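Local coordinates for protein beta-glucosidase (Saccharopolyspora erythraea D, PDB 5M6G) that probably hydrolyses terminal, non-reducing beta-D-glucosyl residues with release of beta-D-glucose, as a member of glycosyl hydrolase family 3, at residues G508-P511 against G512-L516; C183-D187 against D188-R192; G150-N154 against P155-Q159; N135-H138 against G139-I142. One frame throughout, in Å; residues are numbered along the deposited sequence.

Interaction 1: G508-P511 against G512-L516; sequences GDRP and GGLGL. With MG (magnesium ion), chain C.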
ATOM      1  N   GLY A 508      -6.648  -2.846  12.384  1.00 16.72           N
ATOM      2  CA  GLY A 508      -7.203  -4.007  11.733  1.00 13.40           C
ATOM      3  C   GLY A 508      -6.758  -5.343  12.273  1.00 17.23           C
ATOM      4  O   GLY A 508      -7.153  -6.374  11.723  1.00 13.71           O
ATOM      5  N   ASP A 509      -5.930  -5.371  13.314  1.00 16.62           N
ATOM      6  CA  ASP A 509      -5.595  -6.647  13.934  1.00 14.17           C
ATOM      7  C   ASP A 509      -6.855  -7.290  14.504  1.00 14.86           C
ATOM      8  O   ASP A 509      -7.715  -6.615  15.080  1.00 15.81           O
ATOM      9  CB  ASP A 509      -4.554  -6.464  15.046  1.00 14.56           C
ATOM     10  CG  ASP A 509      -3.198  -6.032  14.520  1.00 15.79           C
ATOM     11  OD1 ASP A 509      -2.987  -6.041  13.286  1.00 11.89           O
ATOM     12  OD2 ASP A 509      -2.327  -5.709  15.356  1.00 14.89           O
ATOM     13  N   ARG A 510      -6.973  -8.602  14.337  1.00 16.24           N
ATOM     14  CA  ARG A 510      -8.157  -9.341  14.772  1.00 14.25           C
ATOM     15  C   ARG A 510      -7.747 -10.548  15.609  1.00 13.15           C
ATOM     16  O   ARG A 510      -7.930 -11.699  15.198  1.00 18.29           O
ATOM     17  CB  ARG A 510      -8.991  -9.775  13.568  1.00 15.48           C
ATOM     18  CG  ARG A 510      -9.616  -8.630  12.803  1.00 15.72           C
ATOM     19  CD  ARG A 510     -10.660  -7.891  13.638  1.00 14.15           C
ATOM     20  NE  ARG A 510     -11.247  -6.784  12.881  1.00 20.77           N
ATOM     21  CZ  ARG A 510     -10.843  -5.517  12.953  1.00 25.74           C
ATOM     22  NH1 ARG A 510      -9.839  -5.171  13.763  1.00 19.64           N
ATOM     23  NH2 ARG A 510     -11.446  -4.591  12.211  1.00 24.21           N
ATOM     24  N   PRO A 511      -7.215 -10.323  16.812  1.00 17.11           N
ATOM     25  CA  PRO A 511      -6.919 -11.469  17.681  1.00 17.18           C
ATOM     26  C   PRO A 511      -8.170 -12.194  18.139  1.00 18.73           C
ATOM     27  O   PRO A 511      -8.079 -13.361  18.543  1.00 20.11           O
ATOM     28  CB  PRO A 511      -6.169 -10.840  18.859  1.00 17.35           C
ATOM     29  CG  PRO A 511      -6.628  -9.416  18.891  1.00 15.98           C
ATOM     30  CD  PRO A 511      -6.909  -9.030  17.462  1.00 17.97           C
ATOM     31  N   GLY A 512      -9.341 -11.552  18.054  1.00 20.37           N
ATOM     32  CA  GLY A 512     -10.548 -12.132  18.613  1.00 21.25           C
ATOM     33  C   GLY A 512     -11.295 -13.078  17.698  1.00 24.27           C
ATOM     34  O   GLY A 512     -12.167 -13.809  18.174  1.00 27.52           O
ATOM     35  N   GLY A 513     -11.001 -13.078  16.412  1.00 17.70           N
ATOM     36  CA  GLY A 513     -11.741 -13.917  15.484  1.00 18.48           C
ATOM     37  C   GLY A 513     -11.884 -13.253  14.130  1.00 15.87           C
ATOM     38  O   GLY A 513     -11.718 -12.043  13.970  1.00 15.66           O
ATOM     39  N   LEU A 514     -12.219 -14.075  13.125  1.00 14.94           N
ATOM     40  CA  LEU A 514     -12.434 -13.596  11.763  1.00 16.89           C
ATOM     41  C   LEU A 514     -13.738 -14.110  11.159  1.00 15.42           C
ATOM     42  O   LEU A 514     -13.879 -14.118   9.933  1.00 18.07           O
ATOM     43  CB  LEU A 514     -11.258 -13.972  10.858  1.00 16.03           C
ATOM     44  CG  LEU A 514     -10.023 -13.071  11.013  1.00 15.80           C
ATOM     45  CD1 LEU A 514      -8.801 -13.663  10.324  1.00 16.25           C
ATOM     46  CD2 LEU A 514     -10.304 -11.675  10.475  1.00 19.99           C
ATOM     47  N   GLY A 515     -14.694 -14.535  11.979  1.00 19.95           N
ATOM     48  CA  GLY A 515     -15.977 -14.941  11.447  1.00 17.53           C
ATOM     49  C   GLY A 515     -16.792 -13.761  10.946  1.00 17.66           C
ATOM     50  O   GLY A 515     -16.539 -12.603  11.268  1.00 15.13           O
ATOM     51  N   LEU A 516     -17.801 -14.060  10.133  1.00 19.14           N
ATOM     52  CA  LEU A 516     -18.713 -13.012   9.696  1.00 19.87           C
ATOM     53  C   LEU A 516     -19.427 -12.410  10.900  1.00 14.19           C
ATOM     54  O   LEU A 516     -19.811 -13.123  11.831  1.00 17.16           O
ATOM     55  CB  LEU A 516     -19.733 -13.579   8.702  1.00 18.69           C
ATOM     56  CG  LEU A 516     -19.164 -14.080   7.375  1.00 14.63           C
ATOM     57  CD1 LEU A 516     -20.248 -14.784   6.575  1.00 19.63           C
ATOM     58  CD2 LEU A 516     -18.601 -12.901   6.599  1.00 21.33           C
TER
HETATM   59 MG    MG C 702      -2.208  -5.327  17.442  1.00 19.40          MG
HETATM   60  O   HOH W   1      -0.765  -3.900  16.944  1.00 19.70           O
HETATM   61  O   HOH W   2      -3.752  -4.009  17.233  1.00 20.59           O
HETATM   62  O   HOH W   3      -3.598  -6.692  18.182  1.00 16.63           O
HETATM   63  O   HOH W   4      -2.198  -4.594  19.442  1.00 22.73           O
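Arg510 NH1 is a nitrogen shared by two carbonyls: it donates to Asp509 O over 2.9 Å, from above that carbonyl's plane, and also to Glu507 O. The chain bends at CG (chi2 -66°), which brings the guanidinium back over its own backbone, where it also makes a cation-pi contact with Tyr503. What remains facing the following residues is the aliphatic root. Arg510 CB lies 3.6 Å from Gly513 O, and CB and CG together receive Leu514 CD2, the two side chains crossing at about a right angle. With an alanine here, the carbonyls of Glu507 and Asp509 would probably lose their common donor and Tyr503 its cation, while Leu514 CD2 would keep CB but lose its contact with CG. The backbone from Arg510 to Gly513 makes a type I beta turn, and Gly513, at phi 146°, has backbone angles that call for glycine. On the other flank Asp509 OD2 binds a magnesium ion at 2.1 Å. Four waters and Asp243 OD1 complete six ligands. OD2 also accepts from Asp244 N, so one oxygen serves metal and backbone alike. This is a mostly hydrated magnesium site, tying a loop of the C-terminal family region to one of the N-terminal region.

Interaction 2: C183-D187 against D188-R192; sequences CVARD and DRWGR. With SOR (sorbitol), chain L.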
ATOM      1  N   CYS A 183       5.805  -6.945   2.031  1.00 13.79           N
ATOM      2  CA  CYS A 183       5.449  -7.786   3.162  1.00 14.41           C
ATOM      3  C   CYS A 183       4.866  -9.115   2.705  1.00 13.85           C
ATOM      4  O   CYS A 183       4.015  -9.161   1.814  1.00 11.72           O
ATOM      5  CB  CYS A 183       4.434  -7.032   4.035  1.00 18.95           C
ATOM      6  SG  CYS A 183       2.980  -6.225   3.141  1.00 22.34           S
ATOM      7  N   VAL A 184       5.332 -10.197   3.327  1.00 13.81           N
ATOM      8  CA  VAL A 184       4.802 -11.540   3.110  1.00 13.28           C
ATOM      9  C   VAL A 184       3.945 -11.859   4.328  1.00 12.94           C
ATOM     10  O   VAL A 184       4.469 -12.178   5.399  1.00 12.76           O
ATOM     11  CB  VAL A 184       5.928 -12.560   2.921  1.00 13.08           C
ATOM     12  CG1 VAL A 184       5.360 -13.941   2.738  1.00 15.83           C
ATOM     13  CG2 VAL A 184       6.793 -12.171   1.729  1.00 12.14           C
ATOM     14  N   ALA A 185       2.624 -11.767   4.177  1.00 12.61           N
ATOM     15  CA  ALA A 185       1.715 -11.874   5.314  1.00 12.78           C
ATOM     16  C   ALA A 185       1.497 -13.347   5.645  1.00 12.21           C
ATOM     17  O   ALA A 185       0.880 -14.078   4.864  1.00 14.20           O
ATOM     18  CB  ALA A 185       0.393 -11.175   5.015  1.00 13.83           C
ATOM     19  N   ARG A 186       1.990 -13.776   6.809  1.00 13.20           N
ATOM     20  CA  ARG A 186       1.888 -15.161   7.245  1.00 12.64           C
ATOM     21  C   ARG A 186       0.805 -15.400   8.289  1.00 15.13           C
ATOM     22  O   ARG A 186       0.551 -16.561   8.628  1.00 17.79           O
ATOM     23  CB  ARG A 186       3.237 -15.638   7.819  1.00 14.24           C
ATOM     24  CG  ARG A 186       4.426 -15.363   6.924  1.00 14.84           C
ATOM     25  CD  ARG A 186       4.530 -16.364   5.793  1.00 14.04           C
ATOM     26  NE  ARG A 186       4.895 -17.704   6.267  1.00 14.21           N
ATOM     27  CZ  ARG A 186       4.851 -18.786   5.493  1.00 18.64           C
ATOM     28  NH1 ARG A 186       5.201 -19.976   5.973  1.00 16.70           N
ATOM     29  NH2 ARG A 186       4.459 -18.676   4.227  1.00 16.93           N
ATOM     30  N   ASP A 187       0.176 -14.355   8.824  1.00 11.45           N
ATOM     31  CA  ASP A 187      -0.850 -14.520   9.856  1.00 13.21           C
ATOM     32  C   ASP A 187      -2.024 -13.589   9.560  1.00 14.73           C
ATOM     33  O   ASP A 187      -1.928 -12.370   9.751  1.00 13.65           O
ATOM     34  CB  ASP A 187      -0.276 -14.254  11.250  1.00 15.09           C
ATOM     35  CG  ASP A 187      -1.181 -14.764  12.357  1.00 18.03           C
ATOM     36  OD1 ASP A 187      -2.389 -14.458  12.328  1.00 14.13           O
ATOM     37  OD2 ASP A 187      -0.681 -15.480  13.259  1.00 18.73           O
ATOM     38  N   ASP A 188      -3.149 -14.173   9.147  1.00 15.66           N
ATOM     39  CA  ASP A 188      -4.282 -13.387   8.663  1.00 14.06           C
ATOM     40  C   ASP A 188      -4.858 -12.452   9.720  1.00 12.32           C
ATOM     41  O   ASP A 188      -5.624 -11.554   9.377  1.00 14.38           O
ATOM     42  CB  ASP A 188      -5.379 -14.327   8.146  1.00 13.05           C
ATOM     43  CG  ASP A 188      -5.007 -14.987   6.839  1.00 19.89           C
ATOM     44  OD1 ASP A 188      -3.989 -14.579   6.233  1.00 24.12           O
ATOM     45  OD2 ASP A 188      -5.744 -15.901   6.410  1.00 23.45           O
ATOM     46  N   ARG A 189      -4.525 -12.645  10.996  1.00 11.31           N
ATOM     47  CA  ARG A 189      -4.991 -11.716  12.017  1.00 13.81           C
ATOM     48  C   ARG A 189      -4.423 -10.317  11.830  1.00 17.05           C
ATOM     49  O   ARG A 189      -4.970  -9.359  12.389  1.00 15.61           O
ATOM     50  CB  ARG A 189      -4.611 -12.250  13.397  1.00 14.91           C
ATOM     51  CG  ARG A 189      -5.470 -13.428  13.810  1.00 18.77           C
ATOM     52  CD  ARG A 189      -4.979 -14.034  15.096  1.00 14.74           C
ATOM     53  NE  ARG A 189      -3.791 -14.843  14.872  1.00 15.96           N
ATOM     54  CZ  ARG A 189      -3.273 -15.673  15.777  1.00 21.59           C
ATOM     55  NH1 ARG A 189      -3.845 -15.801  16.967  1.00 20.77           N
ATOM     56  NH2 ARG A 189      -2.176 -16.366  15.495  1.00 16.48           N
ATOM     57  N   TRP A 190      -3.333 -10.192  11.074  1.00 14.61           N
ATOM     58  CA  TRP A 190      -2.660  -8.914  10.872  1.00 15.00           C
ATOM     59  C   TRP A 190      -3.553  -7.918  10.143  1.00 13.87           C
ATOM     60  O   TRP A 190      -4.154  -8.239   9.116  1.00 14.93           O
ATOM     61  CB  TRP A 190      -1.385  -9.141  10.072  1.00 11.98           C
ATOM     62  CG  TRP A 190      -0.454  -7.969  10.023  1.00 15.03           C
ATOM     63  CD1 TRP A 190      -0.292  -6.995  10.975  1.00 11.76           C
ATOM     64  CD2 TRP A 190       0.481  -7.669   8.979  1.00 15.43           C
ATOM     65  NE1 TRP A 190       0.686  -6.108  10.583  1.00 14.37           N
ATOM     66  CE2 TRP A 190       1.180  -6.499   9.365  1.00 13.84           C
ATOM     67  CE3 TRP A 190       0.801  -8.277   7.756  1.00 11.81           C
ATOM     68  CZ2 TRP A 190       2.173  -5.922   8.567  1.00 14.07           C
ATOM     69  CZ3 TRP A 190       1.793  -7.693   6.960  1.00 13.31           C
ATOM     70  CH2 TRP A 190       2.466  -6.533   7.375  1.00 13.42           C
ATOM     71  N   GLY A 191      -3.612  -6.694  10.664  1.00 14.63           N
ATOM     72  CA  GLY A 191      -4.388  -5.647  10.033  1.00 10.31           C
ATOM     73  C   GLY A 191      -3.854  -5.171   8.696  1.00 14.70           C
ATOM     74  O   GLY A 191      -4.532  -4.383   8.029  1.00 12.43           O
ATOM     75  N   ARG A 192      -2.662  -5.611   8.289  1.00 13.54           N
ATOM     76  CA  ARG A 192      -2.117  -5.233   6.992  1.00 15.80           C
ATOM     77  C   ARG A 192      -2.031  -6.417   6.034  1.00 14.87           C
ATOM     78  O   ARG A 192      -1.337  -6.338   5.013  1.00 13.40           O
ATOM     79  CB  ARG A 192      -0.744  -4.573   7.163  1.00 13.09           C
ATOM     80  CG  ARG A 192      -0.697  -3.605   8.326  1.00 17.07           C
ATOM     81  CD  ARG A 192       0.531  -2.696   8.253  1.00 11.02           C
ATOM     82  NE  ARG A 192       0.417  -1.700   7.195  1.00 15.40           N
ATOM     83  CZ  ARG A 192       1.188  -0.615   7.112  1.00 17.73           C
ATOM     84  NH1 ARG A 192       2.125  -0.400   8.032  1.00 13.13           N
ATOM     85  NH2 ARG A 192       1.024   0.257   6.120  1.00 14.47           N
TER
HETATM   86  C1  SOR L 711       3.623   2.678   6.244  1.00 25.88           C
HETATM   87  C2  SOR L 711       3.145   4.047   5.792  1.00 38.96           C
HETATM   88  C3  SOR L 711       3.027   4.955   7.012  1.00 43.25           C
HETATM   89  C4  SOR L 711       2.225   6.212   6.686  1.00 31.59           C
HETATM   90  C5  SOR L 711       1.602   6.863   7.924  1.00 40.79           C
HETATM   91  C6  SOR L 711       0.552   7.866   7.455  1.00 25.74           C
HETATM   92  O1  SOR L 711       3.245   1.690   5.317  1.00 22.27           O
HETATM   93  O2  SOR L 711       4.066   4.591   4.863  1.00 26.60           O
HETATM   94  O3  SOR L 711       4.321   5.311   7.425  1.00 35.74           O
HETATM   95  O4  SOR L 711       3.052   7.148   6.025  1.00 40.21           O
HETATM   96  O5  SOR L 711       1.015   5.904   8.795  1.00 37.75           O
HETATM   97  O6  SOR L 711      -0.321   8.200   8.514  1.00 35.41           O
HETATM   98  O   HOH W   5      -1.114 -15.520   5.591  1.00 19.02           O
HETATM   99  O   HOH W   6      -2.362 -17.218   8.363  1.00 12.82           O
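Cys183 meets Trp190 through its CB, which stands at the edge of the indole, near the ring plane, 3.9 Å from Trp190 CH2. Its sulfur, disulfide-bonded to Cys181, makes an oblique sulfur-aromatic contact with the same six-membered ring. The indole is held in other ways too: NE1 bonds to Asp244, and Arg192 CB lies centrally over one face. From there the Arg192 side chain continues into the ligand pocket, where its NH2 donates to sorbitol O1 at 2.8 Å, while NE forms a salt bridge with Glu195. Two residues after Cys183, Ala185 CB approaches the same ring edge, 4.0 Å from Trp190 CE3. Residues 183-192 belong to the loop that follows strand 176-177 of the TIM-barrel-type N-terminal domain, a place where such barrels carry pocket residues. Arg186 NH2 is hydrogen-bonded to Glu199 O, and the Arg186 carbonyl O lies 3.0 Å from a water that accepts from Asp188 N. Asp187 then opens a type I beta turn closed by Trp190 N donating to Asp187 O at 2.9 Å. Its CG is anti to the backbone N (chi1 -165°), which swings the carboxylate forward to Arg189. There OD1 accepts twice: from Arg189 N on its anti lone pair, an Asx turn, and from Arg189 NE on the syn side over 2.9 Å. OD2 takes Arg189 NH2 on its syn lone pair at 2.8 Å, which makes a side-on salt bridge through NE and NH2, the guanidinium plane only 24° from that of the carboxylate.

Interaction 3: G150-N154 against P155-Q159; sequences GATGN and PDLVQ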
ATOM      1  N   GLY A 150      -2.315  -9.831  -5.844  1.00 10.96           N
ATOM      2  CA  GLY A 150      -1.611 -11.106  -5.778  1.00 11.48           C
ATOM      3  C   GLY A 150      -2.461 -12.242  -6.309  1.00 13.25           C
ATOM      4  O   GLY A 150      -1.963 -13.147  -6.983  1.00 13.16           O
ATOM      5  N   ALA A 151      -3.765 -12.195  -6.029  1.00 10.30           N
ATOM      6  CA  ALA A 151      -4.690 -13.204  -6.539  1.00 13.53           C
ATOM      7  C   ALA A 151      -4.760 -13.216  -8.059  1.00 13.72           C
ATOM      8  O   ALA A 151      -5.067 -14.262  -8.640  1.00 16.67           O
ATOM      9  CB  ALA A 151      -6.081 -12.977  -5.947  1.00 14.60           C
ATOM     10  N   THR A 152      -4.446 -12.098  -8.728  1.00 13.95           N
ATOM     11  CA  THR A 152      -4.477 -12.110 -10.191  1.00 15.84           C
ATOM     12  C   THR A 152      -3.399 -13.000 -10.780  1.00 15.95           C
ATOM     13  O   THR A 152      -3.551 -13.455 -11.919  1.00 15.64           O
ATOM     14  CB  THR A 152      -4.281 -10.707 -10.773  1.00 16.64           C
ATOM     15  OG1 THR A 152      -2.916 -10.306 -10.568  1.00 14.40           O
ATOM     16  CG2 THR A 152      -5.227  -9.705 -10.124  1.00 10.75           C
ATOM     17  N   GLY A 153      -2.314 -13.236 -10.041  1.00 12.80           N
ATOM     18  CA  GLY A 153      -1.149 -13.920 -10.582  1.00 17.31           C
ATOM     19  C   GLY A 153      -0.565 -13.273 -11.820  1.00 20.17           C
ATOM     20  O   GLY A 153       0.060 -13.960 -12.633  1.00 15.96           O
ATOM     21  N   ASN A 154      -0.736 -11.956 -11.979  1.00 16.19           N
ATOM     22  CA  ASN A 154      -0.407 -11.246 -13.214  1.00 14.49           C
ATOM     23  C   ASN A 154       0.557 -10.099 -12.919  1.00 18.58           C
ATOM     24  O   ASN A 154       0.124  -8.957 -12.687  1.00 14.05           O
ATOM     25  CB  ASN A 154      -1.689 -10.738 -13.869  1.00 16.20           C
ATOM     26  CG  ASN A 154      -1.457 -10.140 -15.232  1.00 16.75           C
ATOM     27  OD1 ASN A 154      -0.319  -9.870 -15.622  1.00 19.06           O
ATOM     28  ND2 ASN A 154      -2.549  -9.920 -15.973  1.00 17.49           N
ATOM     29  N   PRO A 155       1.872 -10.353 -12.926  1.00 18.68           N
ATOM     30  CA  PRO A 155       2.833  -9.271 -12.631  1.00 14.37           C
ATOM     31  C   PRO A 155       2.831  -8.156 -13.656  1.00 13.74           C
ATOM     32  O   PRO A 155       3.120  -7.000 -13.314  1.00 17.16           O
ATOM     33  CB  PRO A 155       4.191  -9.991 -12.610  1.00 11.86           C
ATOM     34  CG  PRO A 155       3.866 -11.454 -12.472  1.00 21.55           C
ATOM     35  CD  PRO A 155       2.527 -11.660 -13.099  1.00 14.95           C
ATOM     36  N   ASP A 156       2.558  -8.470 -14.918  1.00 17.48           N
ATOM     37  CA  ASP A 156       2.534  -7.418 -15.926  1.00 17.75           C
ATOM     38  C   ASP A 156       1.424  -6.417 -15.637  1.00 20.45           C
ATOM     39  O   ASP A 156       1.613  -5.200 -15.778  1.00 18.37           O
ATOM     40  CB  ASP A 156       2.374  -8.035 -17.310  1.00 20.49           C
ATOM     41  CG  ASP A 156       2.664  -7.050 -18.405  1.00 28.52           C
ATOM     42  OD1 ASP A 156       3.854  -6.697 -18.572  1.00 30.34           O
ATOM     43  OD2 ASP A 156       1.714  -6.628 -19.091  1.00 32.26           O
ATOM     44  N   LEU A 157       0.263  -6.915 -15.205  1.00 17.58           N
ATOM     45  CA  LEU A 157      -0.840  -6.043 -14.812  1.00 18.75           C
ATOM     46  C   LEU A 157      -0.457  -5.148 -13.640  1.00 15.63           C
ATOM     47  O   LEU A 157      -0.801  -3.961 -13.615  1.00 14.30           O
ATOM     48  CB  LEU A 157      -2.054  -6.891 -14.442  1.00 16.93           C
ATOM     49  CG  LEU A 157      -3.277  -6.152 -13.900  1.00 19.76           C
ATOM     50  CD1 LEU A 157      -3.944  -5.387 -15.034  1.00 22.16           C
ATOM     51  CD2 LEU A 157      -4.248  -7.156 -13.252  1.00 19.45           C
ATOM     52  N   VAL A 158       0.231  -5.709 -12.645  1.00 13.50           N
ATOM     53  CA  VAL A 158       0.642  -4.919 -11.488  1.00 14.69           C
ATOM     54  C   VAL A 158       1.632  -3.841 -11.913  1.00 16.90           C
ATOM     55  O   VAL A 158       1.583  -2.700 -11.431  1.00 15.61           O
ATOM     56  CB  VAL A 158       1.209  -5.851 -10.398  1.00 15.94           C
ATOM     57  CG1 VAL A 158       2.048  -5.083  -9.358  1.00 13.30           C
ATOM     58  CG2 VAL A 158       0.059  -6.623  -9.739  1.00 15.77           C
ATOM     59  N   GLN A 159       2.516  -4.173 -12.855  1.00 15.45           N
ATOM     60  CA  GLN A 159       3.434  -3.179 -13.398  1.00 14.44           C
ATOM     61  C   GLN A 159       2.674  -2.049 -14.097  1.00 16.92           C
ATOM     62  O   GLN A 159       2.973  -0.868 -13.879  1.00 14.68           O
ATOM     63  CB  GLN A 159       4.424  -3.858 -14.350  1.00 16.56           C
ATOM     64  CG  GLN A 159       5.368  -2.907 -15.078  1.00 17.47           C
ATOM     65  CD  GLN A 159       6.435  -3.648 -15.868  1.00 21.44           C
ATOM     66  OE1 GLN A 159       6.841  -4.747 -15.500  1.00 24.01           O
ATOM     67  NE2 GLN A 159       6.883  -3.051 -16.965  1.00 30.50           N
TER
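Asn154 and Leu157 form the leading polar contact: Asn154 OD1 accepts from Leu157 N at 3.0 Å, nearly straight at 162°, with the donor standing well above the amide plane. This is an N-cap, with Asn154 just ahead of helix 155-170. With chi1 at -173°, the Asn154 amide points away from its own N and lies over the first turn, and ND2 is hydrogen-bonded to Glu411 OE1. A second side-chain bond, Asn154 N donating to Thr152 OG1 at 3.1 Å, makes an ST turn at the end of helix 146-152; that hydroxyl is also bonded to Leu149 O. Between backbones, Asn154 O accepts from Val158 N over 3.3 Å. Gly153, with positive phi, makes the bend between the helices.

Van der Waals packing accompanies these bonds. Leu157 CB sits against the amide, 3.4 Å from both Asn154 CG and ND2. The apolar touch is that of Leu157 CD2 with Thr152 CG2 at 4.2 Å, the side chains crossing at about a right angle; helix 399-412 covers both. With a valine in place of Asn154, Leu157 N would probably be left without its side-chain acceptor and Glu411 without its amide mate. The chemistry thus implies that one neutral amide caps one N-H in the first turn of the helix and, through ND2, links it to a carboxylate on helix 399-412.

Interaction 4: N135-H138 against G139-I142; sequences NNVH and GATI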
ATOM      1  N   ASN A 135      -4.165   7.323  -3.555  1.00 12.95           N
ATOM      2  CA  ASN A 135      -5.393   7.094  -2.794  1.00 14.02           C
ATOM      3  C   ASN A 135      -5.769   8.211  -1.824  1.00 15.60           C
ATOM      4  O   ASN A 135      -6.903   8.210  -1.339  1.00 15.01           O
ATOM      5  CB  ASN A 135      -5.298   5.773  -2.027  1.00 10.94           C
ATOM      6  CG  ASN A 135      -3.944   5.582  -1.344  1.00 12.42           C
ATOM      7  OD1 ASN A 135      -3.067   4.910  -1.878  1.00 12.73           O
ATOM      8  ND2 ASN A 135      -3.776   6.174  -0.165  1.00 11.83           N
ATOM      9  N   ASN A 136      -4.875   9.140  -1.500  1.00 11.63           N
ATOM     10  CA  ASN A 136      -5.300  10.288  -0.702  1.00 13.61           C
ATOM     11  C   ASN A 136      -6.064  11.327  -1.514  1.00 13.86           C
ATOM     12  O   ASN A 136      -6.682  12.219  -0.925  1.00 16.53           O
ATOM     13  CB  ASN A 136      -4.090  10.976  -0.056  1.00 14.95           C
ATOM     14  CG  ASN A 136      -3.491  10.160   1.054  1.00 18.30           C
ATOM     15  OD1 ASN A 136      -4.181   9.766   2.007  1.00 14.87           O
ATOM     16  ND2 ASN A 136      -2.201   9.872   0.934  1.00 14.26           N
ATOM     17  N   VAL A 137      -6.027  11.247  -2.837  1.00 10.71           N
ATOM     18  CA  VAL A 137      -6.529  12.312  -3.701  1.00 11.21           C
ATOM     19  C   VAL A 137      -7.951  11.967  -4.139  1.00 11.26           C
ATOM     20  O   VAL A 137      -8.196  10.911  -4.735  1.00 13.04           O
ATOM     21  CB  VAL A 137      -5.619  12.523  -4.919  1.00 14.87           C
ATOM     22  CG1 VAL A 137      -6.258  13.518  -5.869  1.00  9.21           C
ATOM     23  CG2 VAL A 137      -4.222  13.012  -4.480  1.00 11.46           C
ATOM     24  N   HIS A 138      -8.886  12.864  -3.858  1.00 12.53           N
ATOM     25  CA  HIS A 138     -10.256  12.644  -4.296  1.00 15.88           C
ATOM     26  C   HIS A 138     -10.336  12.657  -5.821  1.00 18.61           C
ATOM     27  O   HIS A 138      -9.805  13.556  -6.480  1.00 17.04           O
ATOM     28  CB  HIS A 138     -11.173  13.707  -3.700  1.00 17.04           C
ATOM     29  CG  HIS A 138     -12.615  13.471  -4.006  1.00 16.81           C
ATOM     30  ND1 HIS A 138     -13.207  13.898  -5.175  1.00 18.02           N
ATOM     31  CD2 HIS A 138     -13.572  12.804  -3.318  1.00 17.55           C
ATOM     32  CE1 HIS A 138     -14.473  13.520  -5.183  1.00 21.25           C
ATOM     33  NE2 HIS A 138     -14.718  12.859  -4.067  1.00 21.45           N
ATOM     34  N   GLY A 139     -10.988  11.644  -6.385  1.00 16.49           N
ATOM     35  CA  GLY A 139     -11.104  11.529  -7.823  1.00 13.70           C
ATOM     36  C   GLY A 139      -9.979  10.783  -8.501  1.00 15.79           C
ATOM     37  O   GLY A 139     -10.039  10.579  -9.719  1.00 16.14           O
ATOM     38  N   ALA A 140      -8.949  10.377  -7.761  1.00 10.54           N
ATOM     39  CA  ALA A 140      -7.918   9.512  -8.305  1.00 14.34           C
ATOM     40  C   ALA A 140      -8.438   8.085  -8.423  1.00 13.63           C
ATOM     41  O   ALA A 140      -9.297   7.653  -7.652  1.00 14.67           O
ATOM     42  CB  ALA A 140      -6.675   9.536  -7.414  1.00 12.57           C
ATOM     43  N   THR A 141      -7.897   7.354  -9.393  1.00 12.03           N
ATOM     44  CA  THR A 141      -8.249   5.950  -9.587  1.00 15.61           C
ATOM     45  C   THR A 141      -7.841   5.129  -8.372  1.00 14.07           C
ATOM     46  O   THR A 141      -6.710   5.241  -7.895  1.00 11.83           O
ATOM     47  CB  THR A 141      -7.538   5.409 -10.828  1.00 15.27           C
ATOM     48  OG1 THR A 141      -7.719   6.314 -11.925  1.00 15.21           O
ATOM     49  CG2 THR A 141      -8.071   4.039 -11.203  1.00 11.19           C
ATOM     50  N   ILE A 142      -8.747   4.284  -7.880  1.00 13.47           N
ATOM     51  CA  ILE A 142      -8.453   3.425  -6.733  1.00 13.24           C
ATOM     52  C   ILE A 142      -8.390   1.981  -7.219  1.00 16.32           C
ATOM     53  O   ILE A 142      -9.405   1.397  -7.625  1.00 13.86           O
ATOM     54  CB  ILE A 142      -9.476   3.597  -5.604  1.00 10.11           C
ATOM     55  CG1 ILE A 142      -9.531   5.069  -5.143  1.00 12.66           C
ATOM     56  CG2 ILE A 142      -9.145   2.650  -4.438  1.00 11.21           C
ATOM     57  CD1 ILE A 142      -8.205   5.609  -4.617  1.00 10.17           C
TER
HETATM   58  O   HOH W   7      -9.853   8.614  -5.000  1.00 12.33           O
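Val137 O is the hub of this turn. It accepts from Ala140 N at 3.2 Å, the donor lying above the carbonyl plane, and from a water at 2.8 Å. The same water gives its other proton to Ala140 O, 2.9 Å away, so it bridges the carbonyls of the first and last residues of the turn. Beside these bonds the side chains of Val137 and Ala140 meet, Val137 CB lying 4.0 Å from Ala140 CB. A second apolar touch closes the wider loop, where Ile142 CD1 reaches Asn135 CA at 3.7 Å and CB nearly as closely. The delta carbon gets there because Ile142 bends twice (chi1 -58°, chi2 -60°), folding its longer branch back toward Asn135. The backbone itself makes a type II beta turn from Val137 to Ala140, with Gly139 in the third position at phi 89°; a beta carbon there would collide with His138 O. It is a compact example of how such turns choose glycine, set in the loop that leads from barrel strand 125-128 to helix 146-152. Further out, Asn99 fixes the approach, its side chain bonding to both Asn136 O and His138 N, while Gly139 N is taken by Thr460 OG1 and Ile142 N by Ser564 OG. Asn135 OD1 accepts from Val131 N, and the Asn135 side chain also rests on Trp448, a residue of the sorbitol pocket.

Interactions 1 and 2 adjoin, joining the two family regions: Asp509 OD1 lies 2.8 Å from Gly191 N and Arg510 N lies 2.9 Å from Arg189 O, both probable hydrogen bonds. The magnesium ligand Asp509 is thereby tied to the segment 188-192, whose Arg192 reaches the sorbitol. Interaction 4 approaches the same pocket from a different loop, on the opposite side of the chain's centre from interaction 2; the Asn135 side chain is about 5 Å from that of Asp129 and about 9 Å from the sorbitol. Interaction 3 touches none of the others, its nearest atoms being about 10 Å from interaction 2 and about 11 Å from interaction 4.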